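Uncharacterized protein YacP (PDB 5MQ8) is the endoribonuclease Rae1, a PIN-clan protein with a YacP-like NYN domain that is involved in ribosome-dependent mRNA decay in Bacillus subtilis. Local coordinates at residues D31-K36 / V50-H55. Residues are numbered along the deposited sequence; the frame is centred on the assembly and turned at random.
Sequences DVLIQK and VVFDAH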
ATOM      1  N   ASP A  31      -0.076 -18.173  -1.056  1.00 30.12           N
ATOM      2  CA  ASP A  31      -0.079 -16.782  -1.500  1.00 29.52           C
ATOM      3  C   ASP A  31       0.722 -15.864  -0.580  1.00 29.93           C
ATOM      4  O   ASP A  31       1.507 -15.062  -1.076  1.00 25.89           O
ATOM      5  CB  ASP A  31      -1.523 -16.276  -1.643  1.00 32.19           C
ATOM      6  CG  ASP A  31      -2.293 -16.875  -2.816  1.00 42.80           C
ATOM      7  OD1 ASP A  31      -1.655 -17.510  -3.687  1.00 42.13           O
ATOM      8  OD2 ASP A  31      -3.531 -16.695  -2.866  1.00 51.20           O
ATOM      9  N   VAL A  32       0.535 -15.986   0.759  1.00 27.59           N
ATOM     10  CA  VAL A  32       1.263 -15.186   1.747  1.00 27.58           C
ATOM     11  C   VAL A  32       2.760 -15.506   1.652  1.00 31.14           C
ATOM     12  O   VAL A  32       3.574 -14.574   1.591  1.00 30.56           O
ATOM     13  CB  VAL A  32       0.706 -15.334   3.190  1.00 31.95           C
ATOM     14  CG1 VAL A  32       1.588 -14.597   4.204  1.00 31.56           C
ATOM     15  CG2 VAL A  32      -0.733 -14.832   3.277  1.00 32.22           C
ATOM     16  N   LEU A  33       3.108 -16.817   1.565  1.00 25.79           N
ATOM     17  CA  LEU A  33       4.496 -17.255   1.441  1.00 25.22           C
ATOM     18  C   LEU A  33       5.180 -16.682   0.202  1.00 28.45           C
ATOM     19  O   LEU A  33       6.298 -16.182   0.319  1.00 27.33           O
ATOM     20  CB  LEU A  33       4.621 -18.797   1.507  1.00 24.70           C
ATOM     21  CG  LEU A  33       6.019 -19.398   1.314  1.00 27.51           C
ATOM     22  CD1 LEU A  33       7.002 -18.919   2.415  1.00 26.20           C
ATOM     23  CD2 LEU A  33       5.938 -20.916   1.275  1.00 28.61           C
ATOM     24  N   ILE A  34       4.502 -16.710  -0.962  1.00 25.94           N
ATOM     25  CA  ILE A  34       5.043 -16.132  -2.212  1.00 26.07           C
ATOM     26  C   ILE A  34       5.351 -14.636  -2.060  1.00 29.72           C
ATOM     27  O   ILE A  34       6.409 -14.180  -2.520  1.00 29.71           O
ATOM     28  CB  ILE A  34       4.121 -16.432  -3.421  1.00 28.69           C
ATOM     29  CG1 ILE A  34       4.120 -17.940  -3.739  1.00 28.41           C
ATOM     30  CG2 ILE A  34       4.521 -15.613  -4.649  1.00 29.58           C
ATOM     31  CD1 ILE A  34       2.904 -18.402  -4.526  1.00 33.94           C
ATOM     32  N   GLN A  35       4.443 -13.883  -1.395  1.00 26.07           N
ATOM     33  CA  GLN A  35       4.614 -12.447  -1.160  1.00 26.08           C
ATOM     34  C   GLN A  35       5.815 -12.192  -0.236  1.00 30.33           C
ATOM     35  O   GLN A  35       6.622 -11.313  -0.534  1.00 30.70           O
ATOM     36  CB  GLN A  35       3.308 -11.796  -0.640  1.00 27.33           C
ATOM     37  CG  GLN A  35       3.385 -10.273  -0.359  1.00 37.28           C
ATOM     38  CD  GLN A  35       3.969  -9.410  -1.471  1.00 46.91           C
ATOM     39  OE1 GLN A  35       4.787  -8.514  -1.232  1.00 43.43           O
ATOM     40  NE2 GLN A  35       3.588  -9.658  -2.708  1.00 33.12           N
ATOM     41  N   LYS A  36       5.959 -13.004   0.833  1.00 27.33           N
ATOM     42  CA  LYS A  36       7.098 -12.938   1.755  1.00 27.73           C
ATOM     43  C   LYS A  36       8.410 -13.198   1.013  1.00 30.82           C
ATOM     44  O   LYS A  36       9.398 -12.502   1.262  1.00 30.07           O
ATOM     45  CB  LYS A  36       6.947 -13.943   2.923  1.00 29.29           C
ATOM     46  CG  LYS A  36       5.790 -13.681   3.894  1.00 31.62           C
ATOM     47  CD  LYS A  36       5.794 -12.273   4.468  1.00 39.93           C
ATOM     48  CE  LYS A  36       4.563 -11.525   4.016  1.00 54.89           C
ATOM     49  NZ  LYS A  36       4.815 -10.068   3.842  1.00 53.07           N
ATOM     50  N   VAL A  50      10.598 -21.121  -5.037  1.00 28.45           N
ATOM     51  CA  VAL A  50       9.721 -21.798  -4.080  1.00 27.40           C
ATOM     52  C   VAL A  50       9.184 -23.076  -4.719  1.00 30.44           C
ATOM     53  O   VAL A  50       8.560 -23.025  -5.779  1.00 30.71           O
ATOM     54  CB  VAL A  50       8.606 -20.874  -3.510  1.00 29.95           C
ATOM     55  CG1 VAL A  50       7.819 -21.578  -2.407  1.00 28.83           C
ATOM     56  CG2 VAL A  50       9.201 -19.574  -2.973  1.00 29.75           C
ATOM     57  N   VAL A  51       9.437 -24.208  -4.064  1.00 26.15           N
ATOM     58  CA  VAL A  51       9.016 -25.534  -4.510  1.00 26.36           C
ATOM     59  C   VAL A  51       7.884 -26.050  -3.628  1.00 31.29           C
ATOM     60  O   VAL A  51       8.040 -26.221  -2.412  1.00 30.93           O
ATOM     61  CB  VAL A  51      10.214 -26.530  -4.609  1.00 30.61           C
ATOM     62  CG1 VAL A  51       9.757 -27.935  -5.020  1.00 30.99           C
ATOM     63  CG2 VAL A  51      11.261 -26.010  -5.579  1.00 30.28           C
ATOM     64  N   PHE A  52       6.744 -26.282  -4.251  1.00 28.72           N
ATOM     65  CA  PHE A  52       5.566 -26.786  -3.587  1.00 28.72           C
ATOM     66  C   PHE A  52       5.286 -28.214  -4.018  1.00 34.40           C
ATOM     67  O   PHE A  52       5.263 -28.522  -5.216  1.00 33.57           O
ATOM     68  CB  PHE A  52       4.339 -25.915  -3.891  1.00 30.71           C
ATOM     69  CG  PHE A  52       4.346 -24.543  -3.264  1.00 33.32           C
ATOM     70  CD1 PHE A  52       4.233 -24.386  -1.884  1.00 36.28           C
ATOM     71  CD2 PHE A  52       4.398 -23.400  -4.054  1.00 35.60           C
ATOM     72  CE1 PHE A  52       4.206 -23.108  -1.307  1.00 36.77           C
ATOM     73  CE2 PHE A  52       4.370 -22.123  -3.472  1.00 37.72           C
ATOM     74  CZ  PHE A  52       4.284 -21.988  -2.104  1.00 35.51           C
ATOM     75  N   ASP A  53       5.049 -29.082  -3.033  1.00 31.75           N
ATOM     76  CA  ASP A  53       4.668 -30.453  -3.288  1.00 32.55           C
ATOM     77  C   ASP A  53       3.224 -30.349  -3.847  1.00 37.59           C
ATOM     78  O   ASP A  53       2.335 -29.858  -3.148  1.00 35.84           O
ATOM     79  CB  ASP A  53       4.698 -31.254  -1.970  1.00 34.70           C
ATOM     80  CG  ASP A  53       4.375 -32.728  -2.159  1.00 41.08           C
ATOM     81  OD1 ASP A  53       3.236 -33.036  -2.589  1.00 40.56           O
ATOM     82  OD2 ASP A  53       5.266 -33.567  -1.896  1.00 41.46           O
ATOM     83  N   ALA A  54       3.024 -30.753  -5.124  1.00 37.00           N
ATOM     84  CA  ALA A  54       1.735 -30.671  -5.833  1.00 38.39           C
ATOM     85  C   ALA A  54       0.572 -31.467  -5.199  1.00 45.68           C
ATOM     86  O   ALA A  54      -0.591 -31.140  -5.451  1.00 45.45           O
ATOM     87  CB  ALA A  54       1.915 -31.073  -7.289  1.00 38.93           C
ATOM     88  N   HIS A  55       0.874 -32.496  -4.387  1.00 44.95           N
ATOM     89  CA  HIS A  55      -0.163 -33.278  -3.707  1.00 46.41           C
ATOM     90  C   HIS A  55      -0.654 -32.649  -2.403  1.00 51.84           C
ATOM     91  O   HIS A  55      -1.712 -33.046  -1.904  1.00 52.25           O
ATOM     92  CB  HIS A  55       0.275 -34.731  -3.485  1.00 47.32           C
ATOM     93  CG  HIS A  55       0.286 -35.499  -4.764  1.00 50.97           C
ATOM     94  ND1 HIS A  55      -0.895 -35.927  -5.361  1.00 52.83           N
ATOM     95  CD2 HIS A  55       1.322 -35.793  -5.579  1.00 52.77           C
ATOM     96  CE1 HIS A  55      -0.531 -36.502  -6.493  1.00 52.41           C
ATOM     97  NE2 HIS A  55       0.792 -36.438  -6.670  1.00 52.80           N
TER
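Leu33 and Ile34, neighbours on helix 23-44, both reach the outer end of the Phe52 ring, and the contact is wholly apolar. From Leu33 it is the CD2 methyl that touches, 3.8 Å from Phe52 CE1 and nearly as close to CZ; the two side chains pass alongside each other, pointing in opposite senses. The other side of the ring rim is met by Ile34, whose CD1 lies 4.1 Å from Phe52 CE2. The bond from CA to CB of Ile34 is directed to one side, but CG1 anti to the carbonyl carbon (chi1 -67°) and an extended second torsion bring CD1 to the ring. Val50, two residues before Phe52 on the same side of the strand, adds its CG1 methyl, which packs at 4.2 Å against Leu33 CD2 and also sits 3.5 Å above one face of the Phe52 ring, displaced toward the rim.

The axes of 31-36 and 50-52 come within 10.7 Å and run almost antiparallel (163°), as expected in a beta-alpha-beta crossover: helix 23-44 lies in the connection between the adjacent parallel strands 3-7 and 47-52 of the beta-sheet of this alpha/beta, PIN-clan domain. Leu33 also touches Trp15 and Leu18, and the Phe52 ring meets that of Phe73, while Val51 turns to helix 80-90 on the opposite face of the sheet.

The polar bonds lie away from these apolar side chains. Where the strand ends, Asp53 OD1 accepts the backbone N of His55 at 3.0 Å, closing an Asx turn. On the helix, Asp31 forms a salt bridge with Lys63, and Lys36 with Glu39 and Glu132.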